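Local structure of exoribonuclease II, mitochondrial (Candida glabrata, 6F3H) at residues Y527-D531 with T602-V608. The protein degrades RNA in the 3'-to-5' direction as the magnesium-dependent exoribonuclease of the mitochondrial RNA degradosome. The protein carries 1 engineered substitution. Residues are numbered along the deposited sequence; the frame is centred on the assembly and turned at random.
With nucleotides of chain C.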
loop_
_atom_site.group_PDB
_atom_site.type_symbol
_atom_site.label_atom_id
_atom_site.label_comp_id
_atom_site.label_asym_id
_atom_site.label_seq_id
_atom_site.Cartn_x
_atom_site.Cartn_y
_atom_site.Cartn_z
ATOM N N TYR A 527 -11.269 10.384 -20.816
ATOM C CA TYR A 527 -10.277 9.659 -21.591
ATOM C C TYR A 527 -10.894 9.109 -22.859
ATOM O O TYR A 527 -10.234 9.068 -23.898
ATOM C CB TYR A 527 -9.677 8.529 -20.776
ATOM C CG TYR A 527 -8.748 8.931 -19.639
ATOM C CD1 TYR A 527 -7.406 9.226 -19.868
ATOM C CD2 TYR A 527 -9.196 8.915 -18.320
ATOM C CE1 TYR A 527 -6.558 9.558 -18.820
ATOM C CE2 TYR A 527 -8.358 9.232 -17.273
ATOM C CZ TYR A 527 -7.045 9.557 -17.522
ATOM O OH TYR A 527 -6.230 9.878 -16.459
ATOM N N ASP A 528 -12.166 8.706 -22.796
ATOM C CA ASP A 528 -12.854 8.182 -23.972
ATOM C C ASP A 528 -13.146 9.277 -24.981
ATOM O O ASP A 528 -12.822 9.133 -26.163
ATOM C CB ASP A 528 -14.165 7.512 -23.567
ATOM C CG ASP A 528 -13.961 6.184 -22.859
ATOM O OD1 ASP A 528 -12.891 5.554 -23.023
ATOM O OD2 ASP A 528 -14.893 5.770 -22.141
ATOM N N LYS A 529 -13.760 10.382 -24.534
ATOM C CA LYS A 529 -14.064 11.473 -25.454
ATOM C C LYS A 529 -12.816 11.872 -26.206
ATOM O O LYS A 529 -12.786 11.851 -27.437
ATOM C CB LYS A 529 -14.646 12.676 -24.711
ATOM N N VAL A 530 -11.744 12.128 -25.465
ATOM C CA VAL A 530 -10.452 12.457 -26.059
ATOM C C VAL A 530 -10.032 11.403 -27.062
ATOM O O VAL A 530 -9.498 11.719 -28.130
ATOM C CB VAL A 530 -9.390 12.634 -24.966
ATOM C CG1 VAL A 530 -8.045 12.873 -25.594
ATOM C CG2 VAL A 530 -9.765 13.796 -24.080
ATOM N N ASP A 531 -10.196 10.129 -26.716
ATOM C CA ASP A 531 -9.756 9.118 -27.660
ATOM C C ASP A 531 -10.579 9.184 -28.938
ATOM O O ASP A 531 -10.026 9.239 -30.044
ATOM C CB ASP A 531 -9.831 7.738 -27.032
ATOM C CG ASP A 531 -8.632 7.440 -26.146
ATOM O OD1 ASP A 531 -7.495 7.805 -26.530
ATOM O OD2 ASP A 531 -8.824 6.813 -25.076
ATOM N N THR A 602 -4.188 3.868 -23.769
ATOM C CA THR A 602 -4.735 4.523 -24.941
ATOM C C THR A 602 -4.016 5.838 -25.181
ATOM O O THR A 602 -3.117 6.233 -24.428
ATOM C CB THR A 602 -6.239 4.747 -24.785
ATOM O OG1 THR A 602 -6.455 5.771 -23.814
ATOM C CG2 THR A 602 -6.922 3.492 -24.357
ATOM N N LYS A 603 -4.463 6.547 -26.223
ATOM C CA LYS A 603 -3.877 7.840 -26.544
ATOM C C LYS A 603 -4.064 8.837 -25.412
ATOM O O LYS A 603 -3.143 9.595 -25.107
ATOM C CB LYS A 603 -4.475 8.381 -27.834
ATOM C CG LYS A 603 -3.997 7.689 -29.097
ATOM C CD LYS A 603 -4.297 8.548 -30.333
ATOM C CE LYS A 603 -4.143 7.746 -31.625
ATOM N NZ LYS A 603 -4.896 8.339 -32.771
ATOM N N SER A 604 -5.254 8.886 -24.798
ATOM C CA SER A 604 -5.461 9.845 -23.711
ATOM C C SER A 604 -4.696 9.466 -22.441
ATOM O O SER A 604 -4.096 10.333 -21.799
ATOM C CB SER A 604 -6.952 10.032 -23.421
ATOM O OG SER A 604 -7.701 8.859 -23.583
ATOM N N THR A 605 -4.727 8.192 -22.034
ATOM C CA THR A 605 -3.933 7.784 -20.874
ATOM C C THR A 605 -2.463 8.084 -21.105
ATOM O O THR A 605 -1.763 8.559 -20.201
ATOM C CB THR A 605 -4.124 6.306 -20.563
ATOM O OG1 THR A 605 -3.441 5.538 -21.558
ATOM C CG2 THR A 605 -5.593 5.950 -20.581
ATOM N N LEU A 606 -1.963 7.737 -22.289
ATOM C CA LEU A 606 -0.579 8.026 -22.609
ATOM C C LEU A 606 -0.311 9.507 -22.462
ATOM O O LEU A 606 0.705 9.921 -21.891
ATOM C CB LEU A 606 -0.285 7.599 -24.040
ATOM C CG LEU A 606 0.945 8.276 -24.647
ATOM C CD1 LEU A 606 2.254 7.907 -23.929
ATOM C CD2 LEU A 606 1.015 8.006 -26.124
ATOM N N LEU A 607 -1.230 10.319 -22.961
ATOM C CA LEU A 607 -1.071 11.758 -22.894
ATOM C C LEU A 607 -0.945 12.203 -21.455
ATOM O O LEU A 607 0.085 12.745 -21.043
ATOM C CB LEU A 607 -2.287 12.406 -23.548
ATOM C CG LEU A 607 -2.395 13.892 -23.841
ATOM C CD1 LEU A 607 -3.597 14.076 -24.692
ATOM C CD2 LEU A 607 -2.532 14.717 -22.566
ATOM N N VAL A 608 -1.963 11.886 -20.655
ATOM C CA VAL A 608 -2.000 12.359 -19.281
ATOM C C VAL A 608 -0.804 11.839 -18.519
ATOM O O VAL A 608 -0.062 12.608 -17.906
ATOM C CB VAL A 608 -3.309 11.931 -18.600
ATOM C CG1 VAL A 608 -3.365 12.511 -17.214
ATOM C CG2 VAL A 608 -4.480 12.393 -19.399
ATOM P P A C 5 -1.172 10.724 -11.411
ATOM O OP1 A C 5 -0.962 12.160 -11.119
ATOM O OP2 A C 5 -0.837 9.717 -10.364
ATOM O "O5'" A C 5 -2.706 10.551 -11.750
ATOM C "C5'" A C 5 -3.276 11.326 -12.784
ATOM C "C4'" A C 5 -4.601 10.786 -13.239
ATOM O "O4'" A C 5 -4.430 9.470 -13.816
ATOM C "C3'" A C 5 -5.655 10.587 -12.165
ATOM O "O3'" A C 5 -6.333 11.784 -11.857
ATOM C "C2'" A C 5 -6.555 9.545 -12.796
ATOM O "O2'" A C 5 -7.382 10.143 -13.784
ATOM C "C1'" A C 5 -5.527 8.660 -13.487
ATOM N N9 A C 5 -5.047 7.653 -12.555
ATOM C C8 A C 5 -3.950 7.677 -11.730
ATOM N N7 A C 5 -3.837 6.614 -10.974
ATOM C C5 A C 5 -4.952 5.879 -11.333
ATOM C C6 A C 5 -5.422 4.637 -10.909
ATOM N N6 A C 5 -4.799 3.894 -9.984
ATOM N N1 A C 5 -6.570 4.198 -11.484
ATOM C C2 A C 5 -7.187 4.952 -12.411
ATOM N N3 A C 5 -6.844 6.141 -12.903
ATOM C C4 A C 5 -5.711 6.521 -12.299
#
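Asp531, with chi1 in the m well, brings its carboxylate onto the first turn of the helix that begins at Lys603. Asp531 OD1 accepts from Ser604 N (3.0 Å) and Asp531 OD2 from Thr602 OG1 (2.9 Å). Thr602, the N-cap, forms a capping box with Thr605: Thr602 N donates to Thr605 OG1 (2.9 Å) and Thr605 N weakly to Thr602 OG1 (3.5 Å). Ser604, a p rotamer, donates its hydroxyl to Tyr527 O (2.6 Å), a carbonyl that also receives Asp531 N. Beside these polar atoms Val530 CG1 rests 3.7 Å from Ser604 CB. The Tyr527 side chain, m like that of Asp531, runs along helix 603-608 until Tyr527 CE1 lies 3.6 Å from Val608 CG2, and Tyr527 OH donates to A5 of chain C O2' (2.9 Å). Ile400 packs against Tyr527, Val530 and Val608. Tyr527 and Val608 lie about 4 Å, between side chains, from the magnesium ligands Asp401 and Asp410, respectively. The contact thus ties a helix start whose capping box is braced by the Asp531 carboxylate to a tyrosine that binds a 2'-hydroxyl, consistent with RNA recognition.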